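Local coordinates for genome polyprotein (Chicken sicinivirus JSY, PDB 6QWT) that probably copies the viral RNA genome as the RNA-dependent RNA polymerase 3Dpol, the C-terminal piece of the polyprotein, at residues F124-G127 and L131-P134; P218-F223 and F386-R391. All blocks are in the same frame, centred on the assembly; numbering follows the deposited sequence.

Interaction 1: F124-G127 and L131-P134; sequences FDVG and LYHP
Phe124, Val126 and Tyr132 share one face of this contact. Tyr132 fits between the other two. Its CD1 lies 3.9 Å from Phe124 CB, and its CE1 lies 3.6 Å from Val126 CG2. Val126 presents this branch because CG1 takes the place anti to the backbone N (chi1 178°), which leaves CG2 beside that N. The Phe124 end is the close-packed one. Its side chain touches Ile104, Met106 and Leu138, while Tyr132 and Pro134 rest on Ile95 of helix 91-96. The two strands form an antiparallel beta hairpin, probably part of the polymerase fingers. Asp125 and His133 are its hydrogen-bonded pair. Asp125 N binds His133 O at 2.9 Å, and His133 N binds Asp125 O at 2.9 Å. Near the turn, Gly127 N meets Leu131 O at 2.9 Å. The face of Asp125 and His133 is looser, and Asp125 is exposed on it. Val126, on the Tyr132 face, and Leu131 are exposed too, toward the turn. The His133 ring lies by Gly127, with CD2 3.7 Å from Gly127 N. Its NE2 is hydrogen-bonded to Asp129 in the turn.

Interaction 2: P218-F223 and F386-R391; sequences PFYHSF and FVPDER
The Phe386 ring has Phe219 at its edge, with Phe219 CB 4.0 Å from Phe386 CE2. Tyr220 CB comes in obliquely, 4.0 Å from Phe386 CD2. Trp216, one helical turn before Tyr220, stacks with the same ring. The Tyr220 ring is approached obliquely by Phe386 CB and Pro388 CG, while His221 ND1 lies at its edge, in plane. Tyr220 CD2 in turn lies on one face of the His221 ring, offset toward its rim.

The closest touch is Tyr220 CD1 to Phe386 CB, 3.6 Å. The two side chains run past each other in opposite directions. Tyr220 extends away from the helix because its CG is anti to the backbone N (chi1 179°). Its hydroxyl end therefore reaches the strand, where OH is 3.9 Å from Pro388 CG and the two side chains cross at about a right angle. That buried hydroxyl is satisfied by a hydrogen bond with His377. Phe219 offers only its CB to Phe386. Its ring turns away to Leu330.

No hydrogen bond joins the two segments. Their polar groups are bonded within each segment or to other parts of the chain: Ser222 OG donates to Phe219 O at 2.9 Å, and an Asx turn at Asp389 follows the strand.

The axes of helix 218-222 and strand 386-388 lie 9.8 Å apart at 95°. Strand 384-388 pairs with strand 396-400 in a hairpin whose first strand follows directly on, and overlaps by one residue, the sequence FLKR. This is consistent with motif E of picornaviral polymerases, the hairpin between palm and thumb, here packed against a helix that precedes the palm strand 230-235.

Interaction 1 is a surface contact and interaction 2 a buried one. They share no element, and their centres lie about 43 Å apart. The hairpin 124-134 is local: three residues separate its segments, and backbone hydrogen bonds set its register. In interaction 2, more than 160 residues lie between helix and strand, and aromatic and proline side chains make the contact alone. Both use aromatic rings. In interaction 1 Phe124 and Tyr132 lie on one face of a small two-stranded sheet and His133 on the other, whereas in interaction 2 the rings fill the space between a helix and a strand. The first probably belongs to the fingers. The second fits the palm, near its border with the thumb.

Interaction 1: F124-G127 and L131-P134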
loop_
_atom_site.group_PDB
_atom_site.type_symbol
_atom_site.label_atom_id
_atom_site.label_comp_id
_atom_site.label_asym_id
_atom_site.label_seq_id
_atom_site.Cartn_x
_atom_site.Cartn_y
_atom_site.Cartn_z
ATOM N N PHE A 124 22.324 -14.499 -2.666
ATOM C CA PHE A 124 22.116 -14.980 -4.025
ATOM C C PHE A 124 23.433 -15.028 -4.786
ATOM O O PHE A 124 24.327 -14.201 -4.575
ATOM C CB PHE A 124 21.119 -14.096 -4.793
ATOM C CG PHE A 124 19.765 -14.006 -4.149
ATOM C CD1 PHE A 124 18.773 -14.923 -4.460
ATOM C CD2 PHE A 124 19.482 -13.002 -3.238
ATOM C CE1 PHE A 124 17.525 -14.841 -3.869
ATOM C CE2 PHE A 124 18.237 -12.913 -2.647
ATOM C CZ PHE A 124 17.257 -13.834 -2.963
ATOM N N ASP A 125 23.535 -16.008 -5.682
ATOM C CA ASP A 125 24.649 -16.133 -6.611
ATOM C C ASP A 125 24.124 -16.015 -8.033
ATOM O O ASP A 125 23.067 -16.564 -8.360
ATOM C CB ASP A 125 25.379 -17.471 -6.432
ATOM C CG ASP A 125 25.707 -17.766 -4.982
ATOM O OD1 ASP A 125 26.283 -16.883 -4.310
ATOM O OD2 ASP A 125 25.389 -18.880 -4.513
ATOM N N VAL A 126 24.856 -15.292 -8.875
ATOM C CA VAL A 126 24.460 -15.112 -10.269
ATOM C C VAL A 126 24.897 -16.349 -11.046
ATOM O O VAL A 126 26.092 -16.610 -11.199
ATOM C CB VAL A 126 25.061 -13.836 -10.866
ATOM C CG1 VAL A 126 24.677 -13.702 -12.333
ATOM C CG2 VAL A 126 24.602 -12.620 -10.074
ATOM N N GLY A 127 23.923 -17.121 -11.533
ATOM C CA GLY A 127 24.225 -18.324 -12.276
ATOM C C GLY A 127 24.665 -18.041 -13.700
ATOM O O GLY A 127 24.571 -16.923 -14.207
ATOM N N LEU A 131 20.752 -15.428 -14.172
ATOM C CA LEU A 131 19.717 -15.159 -13.187
ATOM C C LEU A 131 20.262 -15.348 -11.778
ATOM O O LEU A 131 21.358 -15.873 -11.568
ATOM C CB LEU A 131 18.506 -16.071 -13.410
ATOM C CG LEU A 131 17.891 -16.057 -14.808
ATOM C CD1 LEU A 131 16.781 -17.088 -14.892
ATOM C CD2 LEU A 131 17.378 -14.667 -15.156
ATOM N N TYR A 132 19.466 -14.914 -10.805
ATOM C CA TYR A 132 19.818 -15.045 -9.400
ATOM C C TYR A 132 19.357 -16.398 -8.876
ATOM O O TYR A 132 18.206 -16.793 -9.087
ATOM C CB TYR A 132 19.184 -13.925 -8.576
ATOM C CG TYR A 132 19.852 -12.583 -8.731
ATOM C CD1 TYR A 132 21.147 -12.373 -8.277
ATOM C CD2 TYR A 132 19.186 -11.520 -9.329
ATOM C CE1 TYR A 132 21.762 -11.144 -8.415
ATOM C CE2 TYR A 132 19.793 -10.286 -9.471
ATOM C CZ TYR A 132 21.082 -10.105 -9.012
ATOM O OH TYR A 132 21.693 -8.879 -9.148
ATOM N N HIS A 133 20.258 -17.101 -8.194
ATOM C CA HIS A 133 19.936 -18.354 -7.543
ATOM C C HIS A 133 20.131 -18.226 -6.039
ATOM O O HIS A 133 21.080 -17.571 -5.595
ATOM C CB HIS A 133 20.810 -19.501 -8.073
ATOM C CG HIS A 133 20.614 -19.788 -9.528
ATOM N ND1 HIS A 133 20.142 -21.000 -9.990
ATOM C CD2 HIS A 133 20.828 -19.025 -10.626
ATOM C CE1 HIS A 133 20.071 -20.967 -11.309
ATOM N NE2 HIS A 133 20.481 -19.780 -11.720
ATOM N N PRO A 134 19.258 -18.823 -5.233
ATOM C CA PRO A 134 19.445 -18.753 -3.779
ATOM C C PRO A 134 20.628 -19.601 -3.336
ATOM O O PRO A 134 20.898 -20.665 -3.899
ATOM C CB PRO A 134 18.125 -19.300 -3.226
ATOM C CG PRO A 134 17.637 -20.224 -4.296
ATOM C CD PRO A 134 18.063 -19.602 -5.603
#

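Interaction 2: P218-F223 and F386-R391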
loop_
_atom_site.group_PDB
_atom_site.type_symbol
_atom_site.label_atom_id
_atom_site.label_comp_id
_atom_site.label_asym_id
_atom_site.label_seq_id
_atom_site.Cartn_x
_atom_site.Cartn_y
_atom_site.Cartn_z
ATOM N N PRO A 218 -7.705 5.380 -18.013
ATOM C CA PRO A 218 -8.727 4.322 -17.926
ATOM C C PRO A 218 -9.431 4.272 -16.576
ATOM O O PRO A 218 -10.609 3.896 -16.529
ATOM C CB PRO A 218 -7.935 3.036 -18.209
ATOM C CG PRO A 218 -6.541 3.364 -17.840
ATOM C CD PRO A 218 -6.359 4.805 -18.213
ATOM N N PHE A 219 -8.753 4.631 -15.480
ATOM C CA PHE A 219 -9.435 4.748 -14.191
ATOM C C PHE A 219 -10.581 5.751 -14.277
ATOM O O PHE A 219 -11.701 5.480 -13.826
ATOM C CB PHE A 219 -8.447 5.177 -13.098
ATOM C CG PHE A 219 -7.485 4.101 -12.668
ATOM C CD1 PHE A 219 -6.525 4.365 -11.700
ATOM C CD2 PHE A 219 -7.533 2.830 -13.225
ATOM C CE1 PHE A 219 -5.633 3.383 -11.294
ATOM C CE2 PHE A 219 -6.640 1.845 -12.824
ATOM C CZ PHE A 219 -5.690 2.122 -11.858
ATOM N N TYR A 220 -10.306 6.922 -14.856
ATOM C CA TYR A 220 -11.308 7.976 -14.990
ATOM C C TYR A 220 -12.498 7.510 -15.822
ATOM O O TYR A 220 -13.656 7.644 -15.408
ATOM C CB TYR A 220 -10.647 9.205 -15.616
ATOM C CG TYR A 220 -11.538 10.400 -15.850
ATOM C CD1 TYR A 220 -11.718 11.358 -14.863
ATOM C CD2 TYR A 220 -12.162 10.597 -17.076
ATOM C CE1 TYR A 220 -12.515 12.466 -15.078
ATOM C CE2 TYR A 220 -12.961 11.701 -17.302
ATOM C CZ TYR A 220 -13.134 12.632 -16.298
ATOM O OH TYR A 220 -13.927 13.736 -16.512
ATOM N N HIS A 221 -12.232 6.956 -17.005
ATOM C CA HIS A 221 -13.317 6.571 -17.898
ATOM C C HIS A 221 -14.086 5.354 -17.396
ATOM O O HIS A 221 -15.221 5.131 -17.833
ATOM C CB HIS A 221 -12.763 6.315 -19.303
ATOM C CG HIS A 221 -12.236 7.545 -19.973
ATOM N ND1 HIS A 221 -13.045 8.600 -20.334
ATOM C CD2 HIS A 221 -10.979 7.895 -20.337
ATOM C CE1 HIS A 221 -12.311 9.545 -20.896
ATOM N NE2 HIS A 221 -11.054 9.141 -20.911
ATOM N N SER A 222 -13.504 4.567 -16.486
ATOM C CA SER A 222 -14.224 3.416 -15.951
ATOM C C SER A 222 -15.368 3.846 -15.044
ATOM O O SER A 222 -16.348 3.107 -14.895
ATOM C CB SER A 222 -13.265 2.494 -15.195
ATOM O OG SER A 222 -13.048 2.962 -13.873
ATOM N N PHE A 223 -15.268 5.030 -14.437
ATOM C CA PHE A 223 -16.321 5.572 -13.587
ATOM C C PHE A 223 -17.268 6.502 -14.340
ATOM O O PHE A 223 -17.814 7.437 -13.744
ATOM C CB PHE A 223 -15.704 6.299 -12.393
ATOM C CG PHE A 223 -15.189 5.383 -11.322
ATOM C CD1 PHE A 223 -13.834 5.118 -11.213
ATOM C CD2 PHE A 223 -16.061 4.782 -10.428
ATOM C CE1 PHE A 223 -13.355 4.273 -10.227
ATOM C CE2 PHE A 223 -15.591 3.936 -9.441
ATOM C CZ PHE A 223 -14.235 3.681 -9.340
ATOM N N PHE A 386 -8.397 13.940 -10.576
ATOM C CA PHE A 386 -8.497 13.569 -11.985
ATOM C C PHE A 386 -8.845 14.836 -12.760
ATOM O O PHE A 386 -9.943 15.382 -12.600
ATOM C CB PHE A 386 -9.555 12.487 -12.210
ATOM C CG PHE A 386 -9.279 11.188 -11.492
ATOM C CD1 PHE A 386 -9.520 11.062 -10.131
ATOM C CD2 PHE A 386 -8.802 10.086 -12.184
ATOM C CE1 PHE A 386 -9.273 9.870 -9.472
ATOM C CE2 PHE A 386 -8.552 8.890 -11.531
ATOM C CZ PHE A 386 -8.790 8.782 -10.170
ATOM N N VAL A 387 -7.918 15.311 -13.593
ATOM C CA VAL A 387 -8.104 16.539 -14.350
ATOM C C VAL A 387 -7.845 16.278 -15.830
ATOM O O VAL A 387 -6.716 15.955 -16.210
ATOM C CB VAL A 387 -7.199 17.676 -13.846
ATOM C CG1 VAL A 387 -7.385 18.915 -14.708
ATOM C CG2 VAL A 387 -7.498 17.987 -12.384
ATOM N N PRO A 388 -8.849 16.398 -16.701
ATOM C CA PRO A 388 -8.608 16.201 -18.139
ATOM C C PRO A 388 -7.630 17.228 -18.697
ATOM O O PRO A 388 -7.568 18.372 -18.247
ATOM C CB PRO A 388 -10.001 16.368 -18.759
ATOM C CG PRO A 388 -10.955 16.074 -17.640
ATOM C CD PRO A 388 -10.277 16.577 -16.396
ATOM N N ASP A 389 -6.858 16.796 -19.691
ATOM C CA ASP A 389 -5.907 17.688 -20.338
ATOM C C ASP A 389 -6.642 18.777 -21.113
ATOM O O ASP A 389 -7.667 18.523 -21.752
ATOM C CB ASP A 389 -4.990 16.890 -21.266
ATOM C CG ASP A 389 -3.882 17.735 -21.869
ATOM O OD1 ASP A 389 -3.995 18.098 -23.060
ATOM O OD2 ASP A 389 -2.899 18.032 -21.155
ATOM N N GLU A 390 -6.114 20.002 -21.046
ATOM C CA GLU A 390 -6.791 21.142 -21.659
ATOM C C GLU A 390 -6.892 21.000 -23.173
ATOM O O GLU A 390 -7.845 21.503 -23.780
ATOM C CB GLU A 390 -6.064 22.440 -21.298
ATOM C CG GLU A 390 -6.669 23.184 -20.114
ATOM C CD GLU A 390 -5.835 24.381 -19.685
ATOM O OE1 GLU A 390 -5.652 24.573 -18.464
ATOM O OE2 GLU A 390 -5.363 25.129 -20.568
ATOM N N ARG A 391 -5.933 20.324 -23.801
ATOM C CA ARG A 391 -5.901 20.201 -25.253
ATOM C C ARG A 391 -6.410 18.857 -25.752
ATOM O O ARG A 391 -7.059 18.796 -26.802
ATOM C CB ARG A 391 -4.480 20.431 -25.771
ATOM C CG ARG A 391 -4.346 20.274 -27.275
ATOM C CD ARG A 391 -2.994 20.745 -27.766
ATOM N NE ARG A 391 -2.842 20.518 -29.199
ATOM C CZ ARG A 391 -1.785 20.900 -29.905
ATOM N NH1 ARG A 391 -0.783 21.531 -29.310
ATOM N NH2 ARG A 391 -1.728 20.650 -31.207
#